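Local coordinates for protein Myo-inositol phosphohydrolase (Mitsuokella multacida, PDB 4WU3) that probably removes phosphate groups from inositol phosphates such as phytate as a PTP-like phosphatase, with inositol-(1,3,4,5)-tetrakisphosphate bound in this structure, at residues Q59-G67 and H239-T250; Y71-T82 and D269-I277. The protein carries 2 engineered substitutions. All blocks are in the same frame, centred on the assembly; numbering follows the deposited sequence.

How the interactions relate
Both interactions bring residues that precede strand 91-94 against a phosphatase core that follows much later in the chain. Their centres lie 18 Å apart, and their segments alternate along the sequence. Interaction 1 packs 59-67 on the phosphate-binding loop, which here holds a phosphate ion. The side chain of Met246 in this loop is about 5 Å from a bound inositol tetrakisphosphate. Interaction 2 packs the loop 71-82 on helix 267-276, the next helix after the one that starts in interaction 1. The two contacts meet directly. Arg65 CB lies 3.2 Å from Ile277 O, and Met66 O lies 3.8 Å from Ile277 CD1.

Interaction 1 of 2, residues Q59-G67 and H239-T250; sequences QLPRNFRMG and HYHSYAGMGRTT. Engineered in segment 239-250: Ser242 (natural residue Cys). With PO4 (phosphate ion), chain G.
Asn63 and Arg65 hold two successive carbonyls of the loop 242-246. Asn63 ND2 meets Ala244 O almost head-on, at 2.8 Å and in its own amide plane. Arg65 NH1 donates to Gly245 O at 2.8 Å and to Asn63 O at 3.0 Å, both in the guanidinium plane. If Arg65 were an alanine, Gly245 O and Asn63 O would probably lose the one NH1 that joins them, and a gap is likely to open beside Thr249 CG2.

Arg62 runs out from CB fully extended, its CG placed opposite the backbone N (chi1 175°). CD and NE pass Ala244 O. Ala244 CB sits over one guanidinium face, 3.5 Å from Arg62 NH1. A water links NH1 to Tyr243 O. Arg62 NH2 ends 4.0 Å from Met246 SD.

The loop fits the P-loop of protein tyrosine phosphatases, which runs on into the helix start. Engineered Ser242 replaces the natural cysteine. Its OG, several backbone N-H groups and the Arg248 side chain bind the phosphate. Arg248 also forms a salt bridge with Glu124. The loop joins strand 237-241, central in a five-stranded sheet, to helix 247-261. Strand 65-66 is at the sheet edge, beyond strand 91-94.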
loop_
_atom_site.group_PDB
_atom_site.type_symbol
_atom_site.label_atom_id
_atom_site.label_comp_id
_atom_site.label_asym_id
_atom_site.label_seq_id
_atom_site.Cartn_x
_atom_site.Cartn_y
_atom_site.Cartn_z
ATOM N N GLN A 59 20.986 -19.100 -23.653
ATOM C CA GLN A 59 20.515 -19.862 -22.504
ATOM C C GLN A 59 19.061 -19.513 -22.221
ATOM O O GLN A 59 18.560 -18.478 -22.672
ATOM C CB GLN A 59 21.356 -19.527 -21.274
ATOM C CG GLN A 59 21.147 -18.098 -20.791
ATOM C CD GLN A 59 21.991 -17.736 -19.585
ATOM O OE1 GLN A 59 22.706 -18.569 -19.031
ATOM N NE2 GLN A 59 21.917 -16.470 -19.178
ATOM N N LEU A 60 18.379 -20.370 -21.469
ATOM C CA LEU A 60 17.080 -20.019 -20.937
ATOM C C LEU A 60 17.288 -18.916 -19.909
ATOM O O LEU A 60 18.284 -18.919 -19.187
ATOM C CB LEU A 60 16.421 -21.226 -20.280
ATOM C CG LEU A 60 15.907 -22.320 -21.202
ATOM C CD1 LEU A 60 15.281 -23.431 -20.377
ATOM C CD2 LEU A 60 14.895 -21.772 -22.199
ATOM N N PRO A 61 16.351 -17.965 -19.834
ATOM C CA PRO A 61 16.510 -16.875 -18.889
ATOM C C PRO A 61 16.195 -17.266 -17.456
ATOM O O PRO A 61 15.727 -18.362 -17.186
ATOM C CB PRO A 61 15.509 -15.843 -19.376
ATOM C CG PRO A 61 14.424 -16.643 -20.008
ATOM C CD PRO A 61 15.105 -17.846 -20.614
ATOM N N ARG A 62 16.462 -16.322 -16.564
ATOM C CA ARG A 62 16.188 -16.407 -15.144
ATOM C C ARG A 62 14.746 -16.804 -14.840
ATOM O O ARG A 62 13.805 -16.277 -15.427
ATOM C CB ARG A 62 16.500 -15.034 -14.536
ATOM C CG ARG A 62 16.182 -14.858 -13.061
ATOM C CD ARG A 62 16.472 -13.429 -12.645
ATOM N NE ARG A 62 16.266 -13.212 -11.215
ATOM C CZ ARG A 62 16.083 -12.019 -10.664
ATOM N NH1 ARG A 62 16.077 -10.929 -11.418
ATOM N NH2 ARG A 62 15.905 -11.915 -9.360
ATOM N N ASN A 63 14.594 -17.749 -13.918
ATOM C CA ASN A 63 13.288 -18.172 -13.431
ATOM C C ASN A 63 12.375 -18.717 -14.505
ATOM O O ASN A 63 11.156 -18.650 -14.377
ATOM C CB ASN A 63 12.596 -17.012 -12.697
ATOM C CG ASN A 63 13.224 -16.742 -11.351
ATOM O OD1 ASN A 63 13.645 -17.677 -10.663
ATOM N ND2 ASN A 63 13.322 -15.467 -10.977
ATOM N N PHE A 64 12.950 -19.266 -15.562
ATOM C CA PHE A 64 12.132 -19.883 -16.588
ATOM C C PHE A 64 11.402 -21.106 -16.025
ATOM O O PHE A 64 11.994 -21.925 -15.330
ATOM C CB PHE A 64 12.967 -20.319 -17.787
ATOM C CG PHE A 64 12.156 -21.014 -18.837
ATOM C CD1 PHE A 64 11.513 -20.289 -19.829
ATOM C CD2 PHE A 64 11.988 -22.381 -18.802
ATOM C CE1 PHE A 64 10.736 -20.920 -20.772
ATOM C CE2 PHE A 64 11.213 -23.015 -19.747
ATOM C CZ PHE A 64 10.583 -22.286 -20.728
ATOM N N ARG A 65 10.120 -21.238 -16.328
ATOM C CA ARG A 65 9.423 -22.485 -16.045
ATOM C C ARG A 65 8.278 -22.673 -17.008
ATOM O O ARG A 65 7.749 -21.711 -17.558
ATOM C CB ARG A 65 8.902 -22.543 -14.608
ATOM C CG ARG A 65 7.759 -21.583 -14.283
ATOM C CD ARG A 65 8.282 -20.200 -13.927
ATOM N NE ARG A 65 7.344 -19.446 -13.104
ATOM C CZ ARG A 65 7.567 -18.211 -12.665
ATOM N NH1 ARG A 65 8.685 -17.582 -12.975
ATOM N NH2 ARG A 65 6.672 -17.597 -11.922
ATOM N N MET A 66 7.932 -23.931 -17.239
ATOM C CA MET A 66 6.754 -24.269 -17.997
ATOM C C MET A 66 5.710 -24.793 -17.030
ATOM O O MET A 66 6.040 -25.300 -15.968
ATOM C CB MET A 66 7.089 -25.313 -19.052
ATOM C CG MET A 66 7.782 -24.697 -20.257
ATOM S SD MET A 66 8.491 -25.917 -21.342
ATOM C CE MET A 66 7.073 -26.914 -21.784
ATOM N N GLY A 67 4.447 -24.647 -17.400
ATOM C CA GLY A 67 3.354 -25.069 -16.542
ATOM C C GLY A 67 3.370 -26.549 -16.256
ATOM O O GLY A 67 2.827 -27.000 -15.241
ATOM N N HIS A 239 3.622 -17.043 -23.019
ATOM C CA HIS A 239 4.798 -16.892 -22.187
ATOM C C HIS A 239 4.716 -15.555 -21.476
ATOM O O HIS A 239 4.783 -14.508 -22.122
ATOM C CB HIS A 239 6.077 -16.945 -23.027
ATOM C CG HIS A 239 7.317 -16.860 -22.208
ATOM N ND1 HIS A 239 7.863 -17.956 -21.580
ATOM C CD2 HIS A 239 8.082 -15.799 -21.851
ATOM C CE1 HIS A 239 8.924 -17.582 -20.890
ATOM N NE2 HIS A 239 9.083 -16.279 -21.039
ATOM N N TYR A 240 4.544 -15.596 -20.154
ATOM C CA TYR A 240 4.443 -14.391 -19.341
ATOM C C TYR A 240 5.817 -13.991 -18.824
ATOM O O TYR A 240 6.624 -14.839 -18.404
ATOM C CB TYR A 240 3.535 -14.617 -18.132
ATOM C CG TYR A 240 2.118 -14.991 -18.465
ATOM C CD1 TYR A 240 1.211 -14.038 -18.880
ATOM C CD2 TYR A 240 1.681 -16.304 -18.341
ATOM C CE1 TYR A 240 -0.092 -14.383 -19.184
ATOM C CE2 TYR A 240 0.389 -16.659 -18.638
ATOM C CZ TYR A 240 -0.502 -15.700 -19.061
ATOM O OH TYR A 240 -1.801 -16.059 -19.374
ATOM N N HIS A 241 6.094 -12.698 -18.846
ATOM C CA HIS A 241 7.310 -12.217 -18.219
ATOM C C HIS A 241 7.200 -10.777 -17.703
ATOM O O HIS A 241 6.411 -9.959 -18.198
ATOM C CB HIS A 241 8.484 -12.357 -19.184
ATOM C CG HIS A 241 8.673 -11.175 -20.072
ATOM N ND1 HIS A 241 9.352 -10.046 -19.666
ATOM C CD2 HIS A 241 8.268 -10.941 -21.339
ATOM C CE1 HIS A 241 9.350 -9.164 -20.647
ATOM N NE2 HIS A 241 8.698 -9.683 -21.672
ATOM N N SER A 242 8.007 -10.490 -16.691
ATOM C CA SER A 242 8.109 -9.166 -16.124
ATOM C C SER A 242 9.599 -8.808 -16.125
ATOM O O SER A 242 10.291 -9.100 -17.113
ATOM C CB SER A 242 7.509 -9.162 -14.724
ATOM O OG SER A 242 7.797 -10.379 -14.043
ATOM N N TYR A 243 10.112 -8.183 -15.063
ATOM C CA TYR A 243 11.561 -8.021 -14.975
ATOM C C TYR A 243 12.228 -9.279 -14.404
ATOM O O TYR A 243 13.106 -9.868 -15.044
ATOM C CB TYR A 243 12.001 -6.788 -14.182
ATOM C CG TYR A 243 13.513 -6.771 -14.071
ATOM C CD1 TYR A 243 14.304 -6.547 -15.194
ATOM C CD2 TYR A 243 14.149 -7.073 -12.880
ATOM C CE1 TYR A 243 15.675 -6.583 -15.123
ATOM C CE2 TYR A 243 15.537 -7.107 -12.795
ATOM C CZ TYR A 243 16.291 -6.862 -13.920
ATOM O OH TYR A 243 17.671 -6.899 -13.855
ATOM N N ALA A 244 11.796 -9.705 -13.219
ATOM C CA ALA A 244 12.483 -10.774 -12.511
ATOM C C ALA A 244 11.792 -12.126 -12.678
ATOM O O ALA A 244 12.340 -13.159 -12.307
ATOM C CB ALA A 244 12.599 -10.419 -11.039
ATOM N N GLY A 245 10.593 -12.122 -13.248
ATOM C CA GLY A 245 9.812 -13.334 -13.384
ATOM C C GLY A 245 9.328 -13.807 -12.026
ATOM O O GLY A 245 9.032 -15.002 -11.826
ATOM N N MET A 246 9.234 -12.860 -11.098
ATOM C CA MET A 246 8.797 -13.148 -9.739
ATOM C C MET A 246 7.360 -12.693 -9.485
ATOM O O MET A 246 6.434 -13.464 -9.708
ATOM C CB MET A 246 9.772 -12.529 -8.732
ATOM C CG MET A 246 11.143 -13.185 -8.801
ATOM S SD MET A 246 12.367 -12.549 -7.636
ATOM C CE MET A 246 11.689 -13.186 -6.105
ATOM N N GLY A 247 7.167 -11.455 -9.035
ATOM C CA GLY A 247 5.835 -10.966 -8.653
ATOM C C GLY A 247 4.769 -10.896 -9.748
ATOM O O GLY A 247 3.778 -11.637 -9.737
ATOM N N ARG A 248 4.953 -9.978 -10.687
ATOM C CA ARG A 248 3.949 -9.767 -11.717
ATOM C C ARG A 248 3.792 -11.029 -12.535
ATOM O O ARG A 248 2.675 -11.381 -12.929
ATOM C CB ARG A 248 4.316 -8.588 -12.622
ATOM C CG ARG A 248 4.263 -7.244 -11.930
ATOM C CD ARG A 248 5.005 -6.167 -12.724
ATOM N NE ARG A 248 6.464 -6.330 -12.708
ATOM C CZ ARG A 248 7.305 -5.528 -13.357
ATOM N NH1 ARG A 248 8.612 -5.738 -13.289
ATOM N NH2 ARG A 248 6.837 -4.515 -14.088
ATOM N N THR A 249 4.904 -11.721 -12.780
ATOM C CA THR A 249 4.872 -12.955 -13.574
ATOM C C THR A 249 4.061 -14.040 -12.862
ATOM O O THR A 249 3.244 -14.720 -13.477
ATOM C CB THR A 249 6.292 -13.455 -13.917
ATOM O OG1 THR A 249 6.888 -12.581 -14.884
ATOM C CG2 THR A 249 6.258 -14.846 -14.506
ATOM N N THR A 250 4.254 -14.182 -11.561
ATOM C CA THR A 250 3.559 -15.226 -10.815
ATOM C C THR A 250 2.077 -14.924 -10.650
ATOM O O THR A 250 1.251 -15.829 -10.680
ATOM C CB THR A 250 4.210 -15.459 -9.447
ATOM O OG1 THR A 250 5.557 -15.888 -9.657
ATOM C CG2 THR A 250 3.462 -16.526 -8.655
HETATM P P PO4 G . 8.771 -8.910 -11.107
HETATM O O1 PO4 G . 9.419 -9.024 -9.747
HETATM O O2 PO4 G . 8.682 -10.317 -11.656
HETATM O O3 PO4 G . 9.581 -8.029 -12.020
HETATM O O4 PO4 G . 7.370 -8.331 -11.030
HETATM O O HOH W 1 15.928 -10.535 -14.383
#

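Interaction 2 of 2, residues Y71-T82 and D269-I277; sequences YVGVTKTGIMPT and DIIQRQKLI
Leu276 and Tyr71 form the apolar centre of this contact. Leu276 CD1 stands over the middle of the Tyr71 ring, 4.0 Å from its centroid, in a CH-pi contact. Leu276 CD1 also meets Pro81 CD at 3.5 Å, tighter than usual for two carbons, and Met80 SD lies near it too. The methyl has the Tyr71 face on one side and Pro81 roughly at right angles to it. Ile277 CG2 comes up to the ring edge at Tyr71 CD1. Pro81 CG rests on Arg273 CB, and Pro81 CB packs by the Asp269 carboxylate.

Two direct hydrogen bonds cross the contact. Val72 N donates to Leu276 O at 2.9 Å. Arg273 NH1 donates to Thr82 O at 3.0 Å, from above the carbonyl plane. The extended Arg273 chain crosses the Tyr71 hydroxyl obliquely, with Arg273 CB 3.6 Å from Tyr71 OH. Tyr71 OH itself donates to Pro81 O at 2.8 Å, tying the two ends of the loop together.

Waters add two bridges, from Val72 O to Lys275 NZ and from Lys76 N to Gln272 OE1. Gln272 NE2 bonds to Asp281.

The loop's outer part reaches the second subunit, where Lys76 makes a cation-pi contact with Tyr340 of that subunit. Arg273 also forms a salt bridge with Asp257 of helix 247-261. The loop 71-82 lies between strands 65-66 and 91-94 and lines one side of helix 267-276.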
loop_
_atom_site.group_PDB
_atom_site.type_symbol
_atom_site.label_atom_id
_atom_site.label_comp_id
_atom_site.label_asym_id
_atom_site.label_seq_id
_atom_site.Cartn_x
_atom_site.Cartn_y
_atom_site.Cartn_z
ATOM N N TYR A 71 7.316 -30.485 -9.670
ATOM C CA TYR A 71 7.415 -29.710 -8.443
ATOM C C TYR A 71 8.850 -29.751 -7.931
ATOM O O TYR A 71 9.504 -30.780 -7.998
ATOM C CB TYR A 71 6.485 -30.285 -7.375
ATOM C CG TYR A 71 4.993 -30.156 -7.644
ATOM C CD1 TYR A 71 4.481 -29.159 -8.463
ATOM C CD2 TYR A 71 4.095 -31.014 -7.036
ATOM C CE1 TYR A 71 3.115 -29.039 -8.685
ATOM C CE2 TYR A 71 2.735 -30.894 -7.238
ATOM C CZ TYR A 71 2.245 -29.902 -8.054
ATOM O OH TYR A 71 0.882 -29.801 -8.244
ATOM N N VAL A 72 9.337 -28.626 -7.415
ATOM C CA VAL A 72 10.618 -28.589 -6.720
ATOM C C VAL A 72 10.387 -28.009 -5.336
ATOM O O VAL A 72 9.722 -26.991 -5.203
ATOM C CB VAL A 72 11.653 -27.705 -7.450
ATOM C CG1 VAL A 72 12.956 -27.655 -6.662
ATOM C CG2 VAL A 72 11.902 -28.220 -8.865
ATOM N N GLY A 73 10.932 -28.659 -4.312
ATOM C CA GLY A 73 10.760 -28.219 -2.923
ATOM C C GLY A 73 9.561 -28.898 -2.281
ATOM O O GLY A 73 9.045 -29.890 -2.815
ATOM N N VAL A 74 9.112 -28.361 -1.143
ATOM C CA VAL A 74 7.986 -28.932 -0.392
ATOM C C VAL A 74 7.009 -27.848 0.015
ATOM O O VAL A 74 7.369 -26.676 0.035
ATOM C CB VAL A 74 8.454 -29.597 0.922
ATOM C CG1 VAL A 74 9.262 -30.855 0.641
ATOM C CG2 VAL A 74 9.253 -28.609 1.771
ATOM N N THR A 75 5.785 -28.243 0.361
ATOM C CA THR A 75 4.837 -27.333 1.003
ATOM C C THR A 75 5.021 -27.369 2.514
ATOM O O THR A 75 5.687 -28.251 3.055
ATOM C CB THR A 75 3.368 -27.693 0.717
ATOM O OG1 THR A 75 3.069 -28.978 1.280
ATOM C CG2 THR A 75 3.084 -27.705 -0.790
ATOM N N LYS A 76 4.406 -26.420 3.201
ATOM C CA LYS A 76 4.536 -26.340 4.650
ATOM C C LYS A 76 3.917 -27.542 5.354
ATOM O O LYS A 76 4.359 -27.922 6.439
ATOM C CB LYS A 76 3.926 -25.032 5.174
ATOM C CG LYS A 76 2.423 -24.941 5.001
ATOM C CD LYS A 76 1.880 -23.643 5.573
ATOM C CE LYS A 76 0.375 -23.718 5.758
ATOM N NZ LYS A 76 -0.161 -22.429 6.276
ATOM N N THR A 77 2.912 -28.151 4.733
ATOM C CA THR A 77 2.239 -29.313 5.317
ATOM C C THR A 77 2.939 -30.611 4.964
ATOM O O THR A 77 2.666 -31.648 5.561
ATOM C CB THR A 77 0.787 -29.446 4.814
ATOM O OG1 THR A 77 0.782 -29.606 3.389
ATOM C CG2 THR A 77 -0.043 -28.229 5.205
ATOM N N GLY A 78 3.817 -30.559 3.969
ATOM C CA GLY A 78 4.394 -31.775 3.388
ATOM C C GLY A 78 3.477 -32.476 2.391
ATOM O O GLY A 78 3.827 -33.508 1.828
ATOM N N ILE A 79 2.294 -31.925 2.172
ATOM C CA ILE A 79 1.353 -32.516 1.229
ATOM C C ILE A 79 1.363 -31.743 -0.083
ATOM O O ILE A 79 1.231 -30.520 -0.095
ATOM C CB ILE A 79 -0.075 -32.495 1.777
ATOM C CG1 ILE A 79 -0.155 -33.318 3.061
ATOM C CG2 ILE A 79 -1.043 -33.020 0.731
ATOM C CD1 ILE A 79 -1.405 -33.042 3.866
ATOM N N MET A 80 1.508 -32.465 -1.186
ATOM C CA MET A 80 1.623 -31.834 -2.492
ATOM C C MET A 80 0.251 -31.527 -3.057
ATOM O O MET A 80 -0.674 -32.304 -2.892
ATOM C CB MET A 80 2.405 -32.731 -3.458
ATOM C CG MET A 80 3.895 -32.813 -3.147
ATOM S SD MET A 80 4.658 -31.180 -3.030
ATOM C CE MET A 80 6.384 -31.589 -3.279
ATOM N N PRO A 81 0.112 -30.370 -3.703
ATOM C CA PRO A 81 -1.135 -30.095 -4.375
ATOM C C PRO A 81 -1.285 -30.959 -5.620
ATOM O O PRO A 81 -0.294 -31.314 -6.265
ATOM C CB PRO A 81 -1.006 -28.627 -4.765
ATOM C CG PRO A 81 0.459 -28.414 -4.940
ATOM C CD PRO A 81 1.126 -29.333 -3.951
ATOM N N THR A 82 -2.528 -31.296 -5.937
ATOM C CA THR A 82 -2.856 -32.015 -7.149
ATOM C C THR A 82 -2.200 -31.339 -8.340
ATOM O O THR A 82 -2.067 -30.119 -8.352
ATOM C CB THR A 82 -4.378 -32.027 -7.357
ATOM O OG1 THR A 82 -4.702 -32.683 -8.584
ATOM C CG2 THR A 82 -4.910 -30.618 -7.394
ATOM N N ASP A 269 -4.400 -24.757 -3.831
ATOM C CA ASP A 269 -3.564 -25.679 -4.567
ATOM C C ASP A 269 -2.878 -24.934 -5.705
ATOM O O ASP A 269 -1.688 -25.126 -5.976
ATOM C CB ASP A 269 -4.392 -26.863 -5.081
ATOM C CG ASP A 269 -4.574 -27.963 -4.021
ATOM O OD1 ASP A 269 -3.967 -27.863 -2.918
ATOM O OD2 ASP A 269 -5.326 -28.927 -4.290
ATOM N N ILE A 270 -3.620 -24.055 -6.358
ATOM C CA ILE A 270 -3.049 -23.285 -7.441
ATOM C C ILE A 270 -1.883 -22.421 -6.932
ATOM O O ILE A 270 -0.790 -22.456 -7.488
ATOM C CB ILE A 270 -4.136 -22.445 -8.136
ATOM C CG1 ILE A 270 -5.111 -23.377 -8.872
ATOM C CG2 ILE A 270 -3.506 -21.474 -9.113
ATOM C CD1 ILE A 270 -6.202 -22.658 -9.644
ATOM N N ILE A 271 -2.116 -21.671 -5.861
ATOM C CA ILE A 271 -1.080 -20.823 -5.264
ATOM C C ILE A 271 0.171 -21.642 -4.932
ATOM O O ILE A 271 1.288 -21.254 -5.277
ATOM C CB ILE A 271 -1.594 -20.133 -3.977
ATOM C CG1 ILE A 271 -2.663 -19.097 -4.321
ATOM C CG2 ILE A 271 -0.445 -19.471 -3.215
ATOM C CD1 ILE A 271 -2.135 -17.943 -5.139
ATOM N N GLN A 272 -0.026 -22.777 -4.265
ATOM C CA GLN A 272 1.085 -23.649 -3.905
ATOM C C GLN A 272 1.789 -24.203 -5.134
ATOM O O GLN A 272 3.018 -24.175 -5.194
ATOM C CB GLN A 272 0.619 -24.807 -3.034
ATOM C CG GLN A 272 0.450 -24.446 -1.575
ATOM C CD GLN A 272 1.678 -23.759 -1.029
ATOM O OE1 GLN A 272 2.758 -24.336 -0.994
ATOM N NE2 GLN A 272 1.518 -22.506 -0.612
ATOM N N ARG A 273 1.046 -24.713 -6.115
ATOM C CA ARG A 273 1.744 -25.346 -7.232
ATOM C C ARG A 273 2.522 -24.337 -8.083
ATOM O O ARG A 273 3.599 -24.654 -8.586
ATOM C CB ARG A 273 0.836 -26.256 -8.058
ATOM C CG ARG A 273 -0.236 -25.590 -8.888
ATOM C CD ARG A 273 -1.306 -26.626 -9.180
ATOM N NE ARG A 273 -2.175 -26.244 -10.278
ATOM C CZ ARG A 273 -2.985 -27.086 -10.911
ATOM N NH1 ARG A 273 -3.045 -28.362 -10.545
ATOM N NH2 ARG A 273 -3.737 -26.652 -11.910
ATOM N N GLN A 274 2.019 -23.109 -8.195
ATOM C CA GLN A 274 2.764 -22.082 -8.921
ATOM C C GLN A 274 4.030 -21.663 -8.175
ATOM O O GLN A 274 4.969 -21.165 -8.789
ATOM C CB GLN A 274 1.885 -20.877 -9.242
ATOM C CG GLN A 274 0.780 -21.180 -10.256
ATOM C CD GLN A 274 1.295 -21.576 -11.639
ATOM O OE1 GLN A 274 2.311 -21.056 -12.118
ATOM N NE2 GLN A 274 0.574 -22.481 -12.301
ATOM N N LYS A 275 4.075 -21.888 -6.862
ATOM C CA LYS A 275 5.326 -21.715 -6.117
ATOM C C LYS A 275 6.250 -22.894 -6.385
ATOM O O LYS A 275 7.440 -22.716 -6.624
ATOM C CB LYS A 275 5.087 -21.592 -4.611
ATOM C CG LYS A 275 6.336 -21.859 -3.775
ATOM C CD LYS A 275 7.326 -20.715 -3.890
ATOM C CE LYS A 275 8.754 -21.131 -3.546
ATOM N NZ LYS A 275 9.445 -21.836 -4.676
ATOM N N LEU A 276 5.700 -24.101 -6.365
ATOM C CA LEU A 276 6.521 -25.299 -6.523
ATOM C C LEU A 276 7.259 -25.380 -7.871
ATOM O O LEU A 276 8.367 -25.906 -7.927
ATOM C CB LEU A 276 5.678 -26.551 -6.296
ATOM C CG LEU A 276 5.244 -26.714 -4.837
ATOM C CD1 LEU A 276 4.109 -27.711 -4.697
ATOM C CD2 LEU A 276 6.422 -27.135 -3.976
ATOM N N ILE A 277 6.657 -24.867 -8.944
ATOM C CA ILE A 277 7.319 -24.859 -10.252
ATOM C C ILE A 277 8.013 -23.521 -10.525
ATOM O O ILE A 277 8.701 -23.352 -11.536
ATOM C CB ILE A 277 6.330 -25.139 -11.396
ATOM C CG1 ILE A 277 5.342 -23.983 -11.535
ATOM C CG2 ILE A 277 5.607 -26.452 -11.152
ATOM C CD1 ILE A 277 4.473 -24.049 -12.766
HETATM O O HOH W 2 9.462 -24.631 -3.487
HETATM O O HOH W 3 3.423 -23.860 1.835
HETATM O O HOH W 4 -5.083 -31.259 -3.711
#